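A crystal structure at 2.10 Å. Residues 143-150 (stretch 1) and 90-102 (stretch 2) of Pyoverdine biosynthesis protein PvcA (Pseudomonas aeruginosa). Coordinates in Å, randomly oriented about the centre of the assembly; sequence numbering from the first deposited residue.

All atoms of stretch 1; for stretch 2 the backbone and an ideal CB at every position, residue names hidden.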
ATOM      1  N   GLU A 143       0.358  19.898   3.890  1.00 40.89           N
ATOM      2  CA  GLU A 143       1.549  20.548   4.432  1.00 40.83           C
ATOM      3  C   GLU A 143       2.885  20.220   3.736  1.00 39.13           C
ATOM      4  O   GLU A 143       3.837  20.990   3.826  1.00 36.53           O
ATOM      5  CB  GLU A 143       1.631  20.387   5.943  1.00 42.13           C
ATOM      6  CG  GLU A 143       2.154  19.106   6.447  1.00 47.80           C
ATOM      7  CD  GLU A 143       1.967  18.991   7.951  1.00 50.50           C
ATOM      8  OE1 GLU A 143       1.009  19.592   8.490  1.00 51.52           O
ATOM      9  OE2 GLU A 143       2.771  18.296   8.593  1.00 52.97           O
ATOM     10  N   ILE A 144       2.951  19.093   3.034  1.00 37.49           N
ATOM     11  CA  ILE A 144       4.109  18.841   2.191  1.00 39.24           C
ATOM     12  C   ILE A 144       3.986  19.613   0.883  1.00 36.26           C
ATOM     13  O   ILE A 144       4.979  19.795   0.194  1.00 38.66           O
ATOM     14  CB  ILE A 144       4.395  17.322   1.932  1.00 40.54           C
ATOM     15  CG1 ILE A 144       3.354  16.687   1.002  1.00 43.68           C
ATOM     16  CG2 ILE A 144       4.533  16.555   3.250  1.00 39.99           C
ATOM     17  CD1 ILE A 144       3.517  15.154   0.828  1.00 43.20           C
ATOM     18  N   GLY A 145       2.772  20.073   0.563  1.00 33.78           N
ATOM     19  CA  GLY A 145       2.518  20.868  -0.638  1.00 33.69           C
ATOM     20  C   GLY A 145       2.296  19.994  -1.853  1.00 36.71           C
ATOM     21  O   GLY A 145       2.549  20.412  -2.981  1.00 34.70           O
ATOM     22  N   ALA A 146       1.813  18.775  -1.619  1.00 37.05           N
ATOM     23  CA  ALA A 146       1.603  17.819  -2.693  1.00 38.73           C
ATOM     24  C   ALA A 146       0.308  18.156  -3.419  1.00 40.91           C
ATOM     25  O   ALA A 146      -0.755  18.211  -2.805  1.00 46.08           O
ATOM     26  CB  ALA A 146       1.562  16.417  -2.149  1.00 38.55           C
ATOM     27  N   THR A 147       0.407  18.415  -4.717  1.00 35.18           N
ATOM     28  CA  THR A 147      -0.763  18.738  -5.507  1.00 35.40           C
ATOM     29  C   THR A 147      -1.172  17.621  -6.488  1.00 36.43           C
ATOM     30  O   THR A 147      -2.206  17.738  -7.155  1.00 37.29           O
ATOM     31  CB  THR A 147      -0.567  20.050  -6.302  1.00 32.42           C
ATOM     32  OG1 THR A 147       0.465  19.856  -7.276  1.00 35.47           O
ATOM     33  CG2 THR A 147      -0.188  21.209  -5.384  1.00 28.33           C
ATOM     34  N   HIS A 148      -0.375  16.554  -6.588  1.00 34.92           N
ATOM     35  CA  HIS A 148      -0.672  15.489  -7.567  1.00 36.21           C
ATOM     36  C   HIS A 148      -1.182  14.230  -6.890  1.00 36.81           C
ATOM     37  O   HIS A 148      -1.350  13.184  -7.522  1.00 38.61           O
ATOM     38  CB  HIS A 148       0.541  15.211  -8.455  1.00 35.23           C
ATOM     39  CG  HIS A 148       1.112  16.448  -9.093  1.00 36.68           C
ATOM     40  ND1 HIS A 148       2.344  16.958  -8.752  1.00 37.34           N
ATOM     41  CD2 HIS A 148       0.594  17.301 -10.006  1.00 35.67           C
ATOM     42  CE1 HIS A 148       2.571  18.064  -9.439  1.00 37.80           C
ATOM     43  NE2 HIS A 148       1.525  18.295 -10.209  1.00 37.64           N
ATOM     44  N   ILE A 149      -1.440  14.359  -5.595  1.00 37.57           N
ATOM     45  CA  ILE A 149      -1.881  13.247  -4.760  1.00 39.85           C
ATOM     46  C   ILE A 149      -3.314  13.497  -4.317  1.00 40.22           C
ATOM     47  O   ILE A 149      -3.596  14.461  -3.613  1.00 40.81           O
ATOM     48  CB  ILE A 149      -0.937  13.040  -3.522  1.00 37.12           C
ATOM     49  CG1 ILE A 149       0.520  12.890  -3.962  1.00 38.15           C
ATOM     50  CG2 ILE A 149      -1.346  11.805  -2.696  1.00 39.07           C
ATOM     51  CD1 ILE A 149       0.764  11.826  -5.054  1.00 35.48           C
ATOM     52  N   GLY A 150      -4.220  12.630  -4.749  1.00 40.91           N
ATOM     53  CA  GLY A 150      -5.601  12.663  -4.266  1.00 39.85           C
ATOM     54  C   GLY A 150      -5.888  11.507  -3.321  1.00 38.42           C
ATOM     55  O   GLY A 150      -5.109  10.564  -3.233  1.00 38.86           O
ATOM     56  N   UNK A  90       4.612   9.898   0.946  1.00 31.49           N
ATOM     57  CA  UNK A  90       3.682  10.745   0.187  1.00 32.23           C
ATOM     58  C   UNK A  90       4.419  11.801  -0.627  1.00 33.44           C
ATOM     59  O   UNK A  90       3.997  12.159  -1.735  1.00 35.47           O
ATOM     60  CB  UNK A  90       2.689  11.423   1.133  1.00 32.23           C
ATOM     61  N   UNK A  91       5.518  12.308  -0.072  1.00 33.38           N
ATOM     62  CA  UNK A  91       6.325  13.296  -0.773  1.00 32.62           C
ATOM     63  C   UNK A  91       6.990  12.646  -1.992  1.00 35.50           C
ATOM     64  O   UNK A  91       7.047  13.237  -3.079  1.00 36.94           O
ATOM     65  CB  UNK A  91       7.375  13.898   0.162  1.00 32.62           C
ATOM     66  N   UNK A  92       7.465  11.415  -1.815  1.00 38.23           N
ATOM     67  CA  UNK A  92       8.040  10.646  -2.926  1.00 39.20           C
ATOM     68  C   UNK A  92       7.062  10.482  -4.086  1.00 38.66           C
ATOM     69  O   UNK A  92       7.436  10.641  -5.258  1.00 37.97           O
ATOM     70  CB  UNK A  92       8.485   9.267  -2.434  1.00 39.20           C
ATOM     71  N   UNK A  93       5.818  10.134  -3.752  1.00 37.01           N
ATOM     72  CA  UNK A  93       4.807   9.842  -4.755  1.00 36.05           C
ATOM     73  C   UNK A  93       4.483  11.101  -5.536  1.00 36.90           C
ATOM     74  O   UNK A  93       4.287  11.062  -6.754  1.00 33.42           O
ATOM     75  CB  UNK A  93       3.544   9.269  -4.108  1.00 36.05           C
ATOM     76  N   UNK A  94       4.423  12.220  -4.821  1.00 36.92           N
ATOM     77  CA  UNK A  94       4.232  13.498  -5.468  1.00 36.64           C
ATOM     78  C   UNK A  94       5.375  13.868  -6.419  1.00 37.00           C
ATOM     79  O   UNK A  94       5.124  14.392  -7.498  1.00 40.49           O
ATOM     80  CB  UNK A  94       4.071  14.586  -4.404  1.00 36.64           C
ATOM     81  N   UNK A  95       6.618  13.594  -6.023  1.00 39.23           N
ATOM     82  CA  UNK A  95       7.769  13.950  -6.855  1.00 40.88           C
ATOM     83  C   UNK A  95       7.854  13.056  -8.087  1.00 39.91           C
ATOM     84  O   UNK A  95       8.265  13.502  -9.145  1.00 38.52           O
ATOM     85  CB  UNK A  95       9.064  13.851  -6.046  1.00 40.88           C
ATOM     86  N   UNK A  96       7.461  11.796  -7.939  1.00 40.79           N
ATOM     87  CA  UNK A  96       7.319  10.884  -9.071  1.00 41.55           C
ATOM     88  C   UNK A  96       6.410  11.488 -10.177  1.00 40.43           C
ATOM     89  O   UNK A  96       6.735  11.434 -11.368  1.00 39.14           O
ATOM     90  CB  UNK A  96       6.751   9.548  -8.589  1.00 41.55           C
ATOM     91  N   UNK A  97       5.286  12.075  -9.771  1.00 39.12           N
ATOM     92  CA  UNK A  97       4.349  12.713 -10.705  1.00 39.95           C
ATOM     93  C   UNK A  97       4.993  13.926 -11.378  1.00 41.47           C
ATOM     94  O   UNK A  97       4.797  14.141 -12.580  1.00 44.18           O
ATOM     95  CB  UNK A  97       3.071  13.134  -9.977  1.00 39.95           C
ATOM     96  N   UNK A  98       5.771  14.697 -10.602  1.00 39.57           N
ATOM     97  CA  UNK A  98       6.493  15.874 -11.117  1.00 37.44           C
ATOM     98  C   UNK A  98       7.563  15.481 -12.146  1.00 38.47           C
ATOM     99  O   UNK A  98       7.685  16.112 -13.203  1.00 35.01           O
ATOM    100  CB  UNK A  98       7.144  16.638  -9.962  1.00 37.44           C
ATOM    101  N   UNK A  99       8.327  14.431 -11.850  1.00 39.61           N
ATOM    102  CA  UNK A  99       9.328  13.919 -12.812  1.00 44.22           C
ATOM    103  C   UNK A  99       8.717  13.477 -14.153  1.00 41.86           C
ATOM    104  O   UNK A  99       9.300  13.719 -15.200  1.00 44.40           O
ATOM    105  CB  UNK A  99      10.077  12.738 -12.191  1.00 44.22           C
ATOM    106  N   UNK A 100       7.554  12.825 -14.106  1.00 40.16           N
ATOM    107  CA  UNK A 100       6.796  12.477 -15.308  1.00 39.93           C
ATOM    108  C   UNK A 100       6.383  13.750 -16.066  1.00 41.53           C
ATOM    109  O   UNK A 100       6.510  13.810 -17.289  1.00 40.48           O
ATOM    110  CB  UNK A 100       5.563  11.650 -14.941  1.00 39.93           C
ATOM    111  N   UNK A 101       5.923  14.766 -15.333  1.00 42.51           N
ATOM    112  CA  UNK A 101       5.496  16.037 -15.928  1.00 44.08           C
ATOM    113  C   UNK A 101       6.643  16.817 -16.612  1.00 45.70           C
ATOM    114  O   UNK A 101       6.396  17.716 -17.427  1.00 44.29           O
ATOM    115  CB  UNK A 101       4.864  16.912 -14.844  1.00 44.08           C
ATOM    116  N   UNK A 102       7.887  16.458 -16.291  1.00 46.90           N
ATOM    117  CA  UNK A 102       9.059  17.086 -16.906  1.00 47.65           C
ATOM    118  C   UNK A 102       9.150  16.815 -18.408  1.00 48.67           C
ATOM    119  O   UNK A 102       9.555  17.695 -19.164  1.00 47.74           O
ATOM    120  CB  UNK A 102      10.334  16.592 -16.219  1.00 47.65           C
TER

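Stretch 2 is helical throughout, so every position must tolerate helical backbone angles, and the positions that meet stretch 1 recur at intervals of three or four.

At position 90 the CA-to-CB bond points toward stretch 1, and the ideal CB lies 3.8 Å from Ile144 CD1. Ile149 is also near, so stretch 1 offers hydrocarbon and no polar partner; leucine, isoleucine, valine or methionine would suit. The residue is Leu90, whose CB packs 3.9 Å from Ile144 CD1 while its CD2 comes within 4.4 Å of Ile149 CG2.

Position 91 points sideways, with Ile144 CD1 4.1 Å from the ideal CB. A small residue, apolar or weakly polar, would fit, as would a longer one directed elsewhere. It is Ser91, and the nearest approach is to its backbone, Ile144 CD1 to Ser91 N at 3.6 Å. Position 92 points away and is unconstrained by stretch 1; it is Phe92.

Position 93 points toward Ile149, whose CD1 is 3.9 Å from the ideal CB, so an aliphatic side chain is favoured. Leu93 supplies it, its CB lying 3.9 Å from Ile149 CD1.

Position 94 is the most telling. CA-to-CB points sideways, with Ala146 CB 3.8 Å from the ideal CB, and beyond lie the backbone N of Thr147 and His148 and the His148 ring. These donors call for a short side chain bearing an acceptor: asparagine or aspartate, with glutamine less readily placed. Asn94 accepts a hydrogen bond at OD1 from His148 N at 2.9 Å, and a weak one from His148 ND1 at 3.4 Å. The amide adds a donor: Asn94 ND2 gives a hydrogen bond to water 1 at 3.0 Å, and that water is also hydrogen-bonded to Thr147 OG1 at 2.8 Å.

Positions 95 and 96 make no contact with stretch 1; they are His95 and Leu96.

At 97 the ideal CB points toward His148 CB, only 3.6 Å away, which favours a compact residue such as alanine, serine or cysteine. Cys97 fits, its CB 3.6 Å from His148 CB.

Position 98 points sideways, its ideal CB 4.8 Å from His148 CE1, and many flexible chains could reach the imidazole; Gln98 brings its CG to 3.6 Å from His148 CE1.

Positions 99 and 100 are out of reach: Arg99 and Ile100.

Position 101 points toward stretch 1, but no atom of stretch 1 lies within 5.5 Å of its ideal CB, so a chain of medium or greater length can approach the imidazole, and a polar end would suit its nitrogen. Gln101 brings OE1 to 3.6 Å from His148 NE2. Position 102, Leu102, is out of reach.

Stretch 2 90-102: LSFLNHLCQRIQL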
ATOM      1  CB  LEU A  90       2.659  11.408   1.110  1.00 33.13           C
ATOM      2  CG  LEU A  90       1.643  10.480   1.799  1.00 33.59           C
ATOM      3  CD1 LEU A  90       1.044  11.161   3.030  1.00 29.05           C
ATOM      4  CD2 LEU A  90       0.568  10.030   0.801  1.00 30.88           C
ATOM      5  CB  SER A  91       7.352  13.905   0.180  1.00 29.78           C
ATOM      6  OG  SER A  91       8.146  14.851  -0.503  1.00 33.97           O
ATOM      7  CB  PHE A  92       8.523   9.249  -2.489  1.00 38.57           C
ATOM      8  CG  PHE A  92       8.830   8.357  -3.659  1.00 39.30           C
ATOM      9  CD1 PHE A  92      10.062   8.439  -4.302  1.00 40.32           C
ATOM     10  CD2 PHE A  92       7.862   7.489  -4.165  1.00 38.89           C
ATOM     11  CE1 PHE A  92      10.329   7.661  -5.405  1.00 41.44           C
ATOM     12  CE2 PHE A  92       8.119   6.700  -5.276  1.00 39.04           C
ATOM     13  CZ  PHE A  92       9.355   6.784  -5.896  1.00 41.02           C
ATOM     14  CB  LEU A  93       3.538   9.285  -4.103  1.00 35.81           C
ATOM     15  CG  LEU A  93       3.564   7.872  -3.502  1.00 34.09           C
ATOM     16  CD1 LEU A  93       2.269   7.617  -2.766  1.00 31.76           C
ATOM     17  CD2 LEU A  93       3.790   6.829  -4.574  1.00 33.89           C
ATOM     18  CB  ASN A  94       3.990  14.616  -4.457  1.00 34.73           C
ATOM     19  CG  ASN A  94       3.440  15.856  -5.116  1.00 35.82           C
ATOM     20  OD1 ASN A  94       2.299  15.858  -5.568  1.00 37.27           O
ATOM     21  ND2 ASN A  94       4.255  16.905  -5.208  1.00 35.49           N
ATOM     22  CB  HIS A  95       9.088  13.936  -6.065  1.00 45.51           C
ATOM     23  CG  HIS A  95      10.249  14.525  -6.813  1.00 50.04           C
ATOM     24  ND1 HIS A  95      11.381  13.796  -7.130  1.00 51.81           N
ATOM     25  CD2 HIS A  95      10.442  15.766  -7.329  1.00 52.63           C
ATOM     26  CE1 HIS A  95      12.224  14.569  -7.796  1.00 53.77           C
ATOM     27  NE2 HIS A  95      11.682  15.770  -7.927  1.00 53.33           N
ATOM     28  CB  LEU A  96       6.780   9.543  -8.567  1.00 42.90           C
ATOM     29  CG  LEU A  96       6.645   8.337  -9.506  1.00 47.72           C
ATOM     30  CD1 LEU A  96       7.993   7.795  -9.970  1.00 49.81           C
ATOM     31  CD2 LEU A  96       5.889   7.247  -8.794  1.00 47.32           C
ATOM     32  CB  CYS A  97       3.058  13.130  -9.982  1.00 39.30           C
ATOM     33  SG  CYS A  97       1.955  11.766  -9.503  1.00 38.07           S
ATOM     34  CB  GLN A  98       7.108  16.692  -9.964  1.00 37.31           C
ATOM     35  CG  GLN A  98       6.071  17.360  -9.033  1.00 36.31           C
ATOM     36  CD  GLN A  98       6.690  18.137  -7.874  1.00 35.51           C
ATOM     37  OE1 GLN A  98       7.625  17.675  -7.218  1.00 38.46           O
ATOM     38  NE2 GLN A  98       6.159  19.321  -7.613  1.00 34.17           N
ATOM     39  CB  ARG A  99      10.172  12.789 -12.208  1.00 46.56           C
ATOM     40  CG  ARG A  99      11.018  13.227 -11.023  1.00 53.89           C
ATOM     41  CD  ARG A  99      12.191  12.293 -10.763  1.00 57.84           C
ATOM     42  NE  ARG A  99      13.459  12.882 -11.205  1.00 63.83           N
ATOM     43  CZ  ARG A  99      14.057  12.625 -12.368  1.00 63.95           C
ATOM     44  NH1 ARG A  99      13.528  11.771 -13.239  1.00 63.54           N
ATOM     45  NH2 ARG A  99      15.201  13.220 -12.655  1.00 64.21           N
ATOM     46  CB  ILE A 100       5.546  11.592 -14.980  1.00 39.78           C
ATOM     47  CG1 ILE A 100       5.981  10.189 -14.517  1.00 39.90           C
ATOM     48  CG2 ILE A 100       4.610  11.501 -16.176  1.00 40.38           C
ATOM     49  CD1 ILE A 100       4.860   9.301 -13.999  1.00 39.15           C
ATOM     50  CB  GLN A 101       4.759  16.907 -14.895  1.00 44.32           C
ATOM     51  CG  GLN A 101       3.940  18.045 -15.527  1.00 48.56           C
ATOM     52  CD  GLN A 101       2.789  18.529 -14.662  1.00 49.62           C
ATOM     53  OE1 GLN A 101       2.934  18.687 -13.447  1.00 53.15           O
ATOM     54  NE2 GLN A 101       1.643  18.789 -15.288  1.00 47.37           N
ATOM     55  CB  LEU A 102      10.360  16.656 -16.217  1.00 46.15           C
ATOM     56  CG  LEU A 102      10.753  17.281 -14.871  1.00 46.19           C
ATOM     57  CD1 LEU A 102      12.098  16.740 -14.430  1.00 44.03           C
ATOM     58  CD2 LEU A 102      10.790  18.815 -14.913  1.00 46.21           C
TER
HETATM   59  O   HOH W   1       3.026  19.340  -6.413  1.00 38.44           O
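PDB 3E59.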